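Cwp19 (Clostridioides difficile, PDB 5OQ3) probably hydrolyses the peptidoglycan of the bacterial cell wall, and the part described here is its TIM-barrel glycoside hydrolase domain. Local coordinates at residues Asp215-Leu226 with Tyr268-Trp278. Residues are numbered along the deposited sequence; the frame is centred on the assembly and turned at random. Where two conformers were deposited one is given.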
loop_
_atom_site.group_PDB
_atom_site.type_symbol
_atom_site.label_atom_id
_atom_site.label_comp_id
_atom_site.label_asym_id
_atom_site.label_seq_id
_atom_site.Cartn_x
_atom_site.Cartn_y
_atom_site.Cartn_z
ATOM N N ASP A 215 -19.769 -12.813 3.537
ATOM C CA ASP A 215 -18.725 -11.953 4.010
ATOM C C ASP A 215 -17.465 -12.743 4.277
ATOM O O ASP A 215 -16.361 -12.255 4.001
ATOM C CB ASP A 215 -19.139 -11.136 5.216
ATOM C CG ASP A 215 -20.147 -10.068 4.870
ATOM O OD1 ASP A 215 -20.343 -9.738 3.702
ATOM O OD2 ASP A 215 -20.701 -9.499 5.786
ATOM N N ASN A 216 -17.590 -13.982 4.730
ATOM C CA ASN A 216 -16.441 -14.837 4.871
ATOM C C ASN A 216 -15.822 -15.179 3.491
ATOM O O ASN A 216 -14.605 -15.215 3.369
ATOM C CB ASN A 216 -16.795 -16.158 5.606
ATOM C CG ASN A 216 -17.210 -15.970 7.060
ATOM O OD1 ASN A 216 -17.094 -14.908 7.613
ATOM N ND2 ASN A 216 -17.660 -17.058 7.673
ATOM N N TRP A 217 -16.680 -15.390 2.510
ATOM C CA TRP A 217 -16.222 -15.635 1.155
ATOM C C TRP A 217 -15.459 -14.422 0.600
ATOM O O TRP A 217 -14.419 -14.580 -0.008
ATOM C CB TRP A 217 -17.433 -16.001 0.273
ATOM C CG TRP A 217 -17.170 -16.130 -1.177
ATOM C CD1 TRP A 217 -16.569 -17.164 -1.833
ATOM C CD2 TRP A 217 -17.479 -15.140 -2.168
ATOM N NE1 TRP A 217 -16.524 -16.871 -3.171
ATOM C CE2 TRP A 217 -17.073 -15.632 -3.403
ATOM C CE3 TRP A 217 -18.058 -13.868 -2.106
ATOM C CZ2 TRP A 217 -17.202 -14.891 -4.588
ATOM C CZ3 TRP A 217 -18.216 -13.166 -3.243
ATOM C CH2 TRP A 217 -17.799 -13.661 -4.477
ATOM N N ARG A 218 -15.947 -13.207 0.828
ATOM C CA ARG A 218 -15.243 -12.012 0.375
ATOM C C ARG A 218 -13.873 -11.897 1.064
ATOM O O ARG A 218 -12.871 -11.588 0.396
ATOM C CB ARG A 218 -16.065 -10.743 0.683
ATOM C CG ARG A 218 -17.284 -10.587 -0.228
ATOM C CD ARG A 218 -18.006 -9.342 0.096
ATOM N NE ARG A 218 -19.096 -9.094 -0.851
ATOM C CZ ARG A 218 -20.111 -8.290 -0.613
ATOM N NH1 ARG A 218 -20.224 -7.682 0.551
ATOM N NH2 ARG A 218 -21.026 -8.126 -1.557
ATOM N N ARG A 219 -13.801 -12.153 2.373
ATOM C CA ARG A 219 -12.503 -12.172 3.042
ATOM C C ARG A 219 -11.546 -13.195 2.422
ATOM O O ARG A 219 -10.354 -12.895 2.210
ATOM C CB ARG A 219 -12.644 -12.337 4.576
ATOM C CG ARG A 219 -13.079 -11.079 5.323
ATOM C CD ARG A 219 -13.284 -11.351 6.823
ATOM N NE ARG A 219 -14.532 -12.023 7.145
ATOM C CZ ARG A 219 -15.692 -11.410 7.339
ATOM N NH1 ARG A 219 -16.754 -12.127 7.643
ATOM N NH2 ARG A 219 -15.767 -10.088 7.235
ATOM N N GLU A 220 -12.086 -14.366 2.109
ATOM C CA GLU A 220 -11.268 -15.386 1.497
ATOM C C GLU A 220 -10.815 -15.026 0.082
ATOM O O GLU A 220 -9.735 -15.414 -0.324
ATOM C CB GLU A 220 -11.942 -16.738 1.543
ATOM C CG GLU A 220 -11.027 -17.879 1.084
ATOM C CD GLU A 220 -9.777 -18.172 1.915
ATOM O OE1 GLU A 220 -8.879 -18.889 1.421
ATOM O OE2 GLU A 220 -9.646 -17.720 3.016
ATOM N N ASN A 221 -11.625 -14.302 -0.666
ATOM C CA ASN A 221 -11.212 -13.839 -1.968
ATOM C C ASN A 221 -9.931 -13.009 -1.896
ATOM O O ASN A 221 -9.040 -13.101 -2.725
ATOM C CB ASN A 221 -12.323 -12.995 -2.635
ATOM C CG ASN A 221 -13.527 -13.809 -3.028
ATOM O OD1 ASN A 221 -13.438 -14.995 -3.312
ATOM N ND2 ASN A 221 -14.670 -13.151 -3.115
ATOM N N VAL A 222 -9.895 -12.129 -0.903
ATOM C CA VAL A 222 -8.714 -11.280 -0.677
ATOM C C VAL A 222 -7.544 -12.156 -0.219
ATOM O O VAL A 222 -6.425 -12.046 -0.789
ATOM C CB VAL A 222 -9.014 -10.178 0.347
ATOM C CG1 VAL A 222 -7.729 -9.452 0.774
ATOM C CG2 VAL A 222 -10.036 -9.183 -0.219
ATOM N N ASN A 223 -7.785 -13.054 0.732
ATOM C CA ASN A 223 -6.745 -13.964 1.183
ATOM C C ASN A 223 -6.119 -14.730 0.037
ATOM O O ASN A 223 -4.893 -14.858 -0.027
ATOM C CB ASN A 223 -7.315 -14.982 2.161
ATOM C CG ASN A 223 -7.837 -14.393 3.450
ATOM O OD1 ASN A 223 -7.674 -13.205 3.746
ATOM N ND2 ASN A 223 -8.517 -15.260 4.224
ATOM N N THR A 224 -6.922 -15.233 -0.886
ATOM C CA THR A 224 -6.476 -16.024 -2.026
ATOM C C THR A 224 -5.576 -15.227 -2.931
ATOM O O THR A 224 -4.613 -15.733 -3.490
ATOM C CB THR A 224 -7.713 -16.508 -2.847
ATOM O OG1 THR A 224 -8.522 -17.358 -2.035
ATOM C CG2 THR A 224 -7.327 -17.340 -3.997
ATOM N N LEU A 225 -5.935 -13.975 -3.170
ATOM C CA LEU A 225 -5.104 -13.095 -3.982
ATOM C C LEU A 225 -3.726 -12.939 -3.347
ATOM O O LEU A 225 -2.699 -13.128 -3.998
ATOM C CB LEU A 225 -5.738 -11.713 -4.180
ATOM C CG LEU A 225 -4.817 -10.760 -4.939
ATOM C CD1 LEU A 225 -4.511 -11.226 -6.356
ATOM C CD2 LEU A 225 -5.440 -9.380 -4.927
ATOM N N LEU A 226 -3.697 -12.601 -2.066
ATOM C CA LEU A 226 -2.419 -12.466 -1.376
ATOM C C LEU A 226 -1.578 -13.716 -1.443
ATOM O O LEU A 226 -0.379 -13.664 -1.764
ATOM C CB LEU A 226 -2.594 -11.978 0.066
ATOM C CG LEU A 226 -3.352 -10.672 0.281
ATOM C CD1 LEU A 226 -3.373 -10.309 1.763
ATOM C CD2 LEU A 226 -2.932 -9.511 -0.513
ATOM N N TYR A 268 -11.717 -5.684 8.874
ATOM C CA TYR A 268 -12.343 -6.993 8.710
ATOM C C TYR A 268 -13.720 -6.891 8.021
ATOM O O TYR A 268 -14.075 -7.779 7.265
ATOM C CB TYR A 268 -12.459 -7.615 10.098
ATOM C CG TYR A 268 -13.062 -8.972 10.196
ATOM C CD1 TYR A 268 -12.258 -10.104 10.105
ATOM C CD2 TYR A 268 -14.403 -9.144 10.470
ATOM C CE1 TYR A 268 -12.787 -11.367 10.278
ATOM C CE2 TYR A 268 -14.930 -10.401 10.589
ATOM C CZ TYR A 268 -14.122 -11.511 10.502
ATOM O OH TYR A 268 -14.671 -12.758 10.678
ATOM N N VAL A 269 -14.457 -5.840 8.397
ATOM C CA VAL A 269 -15.887 -5.630 8.149
ATOM C C VAL A 269 -16.071 -4.688 6.963
ATOM O O VAL A 269 -16.937 -4.895 6.098
ATOM C CB VAL A 269 -16.535 -4.943 9.409
ATOM C CG1 VAL A 269 -18.027 -4.664 9.238
ATOM C CG2 VAL A 269 -16.313 -5.789 10.650
ATOM N N GLY A 270 -15.276 -3.629 6.946
ATOM C CA GLY A 270 -15.495 -2.521 6.029
ATOM C C GLY A 270 -14.889 -2.686 4.652
ATOM O O GLY A 270 -15.373 -2.092 3.710
ATOM N N THR A 271 -13.814 -3.472 4.537
ATOM C CA THR A 271 -13.147 -3.754 3.240
ATOM C C THR A 271 -12.761 -5.220 3.040
ATOM O O THR A 271 -12.196 -5.574 2.020
ATOM C CB THR A 271 -11.928 -2.824 2.973
ATOM O OG1 THR A 271 -10.759 -3.259 3.649
ATOM C CG2 THR A 271 -12.177 -1.428 3.442
ATOM N N TYR A 272 -13.112 -6.073 3.991
ATOM C CA TYR A 272 -12.876 -7.538 3.941
ATOM C C TYR A 272 -11.413 -7.888 3.937
ATOM O O TYR A 272 -11.005 -8.822 3.255
ATOM C CB TYR A 272 -13.715 -8.260 2.826
ATOM C CG TYR A 272 -15.184 -7.930 2.981
ATOM C CD1 TYR A 272 -15.972 -8.537 3.970
ATOM C CD2 TYR A 272 -15.796 -6.976 2.174
ATOM C CE1 TYR A 272 -17.313 -8.188 4.130
ATOM C CE2 TYR A 272 -17.143 -6.633 2.351
ATOM C CZ TYR A 272 -17.903 -7.251 3.295
ATOM O OH TYR A 272 -19.210 -6.836 3.447
ATOM N N ALA A 273 -10.640 -7.152 4.719
ATOM C CA ALA A 273 -9.221 -7.319 4.879
ATOM C C ALA A 273 -8.980 -7.953 6.238
ATOM O O ALA A 273 -8.960 -7.292 7.254
ATOM C CB ALA A 273 -8.518 -5.981 4.748
ATOM N N ASP A 274 -8.820 -9.246 6.241
ATOM C CA ASP A 274 -8.722 -10.083 7.430
ATOM C C ASP A 274 -7.241 -10.259 7.766
ATOM O O ASP A 274 -6.644 -11.316 7.549
ATOM C CB ASP A 274 -9.425 -11.408 7.240
ATOM C CG ASP A 274 -9.537 -12.205 8.524
ATOM O OD1 ASP A 274 -8.945 -11.804 9.567
ATOM O OD2 ASP A 274 -10.231 -13.248 8.468
ATOM N N THR A 275 -6.653 -9.207 8.300
ATOM C CA THR A 275 -5.190 -9.178 8.490
ATOM C C THR A 275 -4.746 -10.312 9.395
ATOM O O THR A 275 -3.687 -10.872 9.172
ATOM C CB THR A 275 -4.789 -7.842 9.088
ATOM O OG1 THR A 275 -5.458 -6.823 8.354
ATOM C CG2 THR A 275 -3.285 -7.673 9.040
ATOM N N ARG A 276 -5.543 -10.647 10.401
ATOM C CA ARG A 276 -5.164 -11.768 11.265
ATOM C C ARG A 276 -5.007 -13.043 10.478
ATOM O O ARG A 276 -4.077 -13.805 10.735
ATOM C CB ARG A 276 -6.168 -11.918 12.403
ATOM C CG ARG A 276 -5.896 -13.168 13.215
ATOM C CD ARG A 276 -6.815 -13.301 14.420
ATOM N NE ARG A 276 -6.480 -12.301 15.412
ATOM C CZ ARG A 276 -7.184 -12.076 16.514
ATOM N NH1 ARG A 276 -8.276 -12.785 16.772
ATOM N NH2 ARG A 276 -6.795 -11.170 17.385
ATOM N N ALA A 277 -5.931 -13.339 9.574
ATOM C CA ALA A 277 -5.800 -14.540 8.756
ATOM C C ALA A 277 -4.543 -14.495 7.931
ATOM O O ALA A 277 -3.882 -15.534 7.726
ATOM C CB ALA A 277 -7.051 -14.665 7.842
ATOM N N TRP A 278 -4.197 -13.357 7.365
ATOM C CA TRP A 278 -3.012 -13.249 6.547
ATOM C C TRP A 278 -1.791 -13.632 7.363
ATOM O O TRP A 278 -0.879 -14.303 6.875
ATOM C CB TRP A 278 -2.819 -11.838 6.014
ATOM C CG TRP A 278 -3.962 -11.218 5.320
ATOM C CD1 TRP A 278 -5.063 -11.815 4.778
ATOM C CD2 TRP A 278 -4.084 -9.825 5.053
ATOM N NE1 TRP A 278 -5.900 -10.883 4.254
ATOM C CE2 TRP A 278 -5.304 -9.644 4.382
ATOM C CE3 TRP A 278 -3.272 -8.699 5.318
ATOM C CZ2 TRP A 278 -5.759 -8.378 4.018
ATOM C CZ3 TRP A 278 -3.715 -7.474 4.948
ATOM C CH2 TRP A 278 -4.921 -7.305 4.273
HETATM O O HOH W 1 -10.447 -15.001 6.416
#
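The guanidinium of Arg-219 lies flat on the ring of Tyr-268, the planes 4° apart and the group centres separated by 3.9 Å, a stacked cation-pi pair. The other face of the guanidinium meets Asp-215 O, one turn earlier, and its edge is used in plane: Arg-219 NH1 donates to Asn-216 OD1 at 2.8 Å, while Arg-219 NH2 reaches Tyr-268 O at 2.9 Å, approaching from above that carbonyl's plane. The bend at chi3 (-78°) brings NE and the guanidinium over Tyr-268, whose same face also takes CD of Arg-219. The ring of Tyr-272 takes Arg-218 CD on one face and Val-269 O on the other; its hydroxyl is hydrogen-bonded to Val-197 O, and Arg-218 forms a salt bridge with Asp-201. Trp-278 receives Leu-226 CD1 over its five-membered ring, 3.4 Å from the centroid, and Asp-274 O on the far face. At its edge NE1 gives a weak bond to Asn-223 OD1, 3.0 Å away, the amide standing almost perpendicular to the indole. Asn-223 ND2 donates to Glu-220 OE2 and to a water that in turn donates to Asp-274 OD2, while Asp-274 OD1 accepts from Trp-250 NE1. Helix 214-236 of the TIM barrel is joined to the loop and short helices leading toward strand 286-287. Two in-plane bonds and the stack on Tyr-268 hold the Arg-219 guanidinium in rotation, and the oxygens round it, including Asp-215 O, would be expected to stabilise its charge.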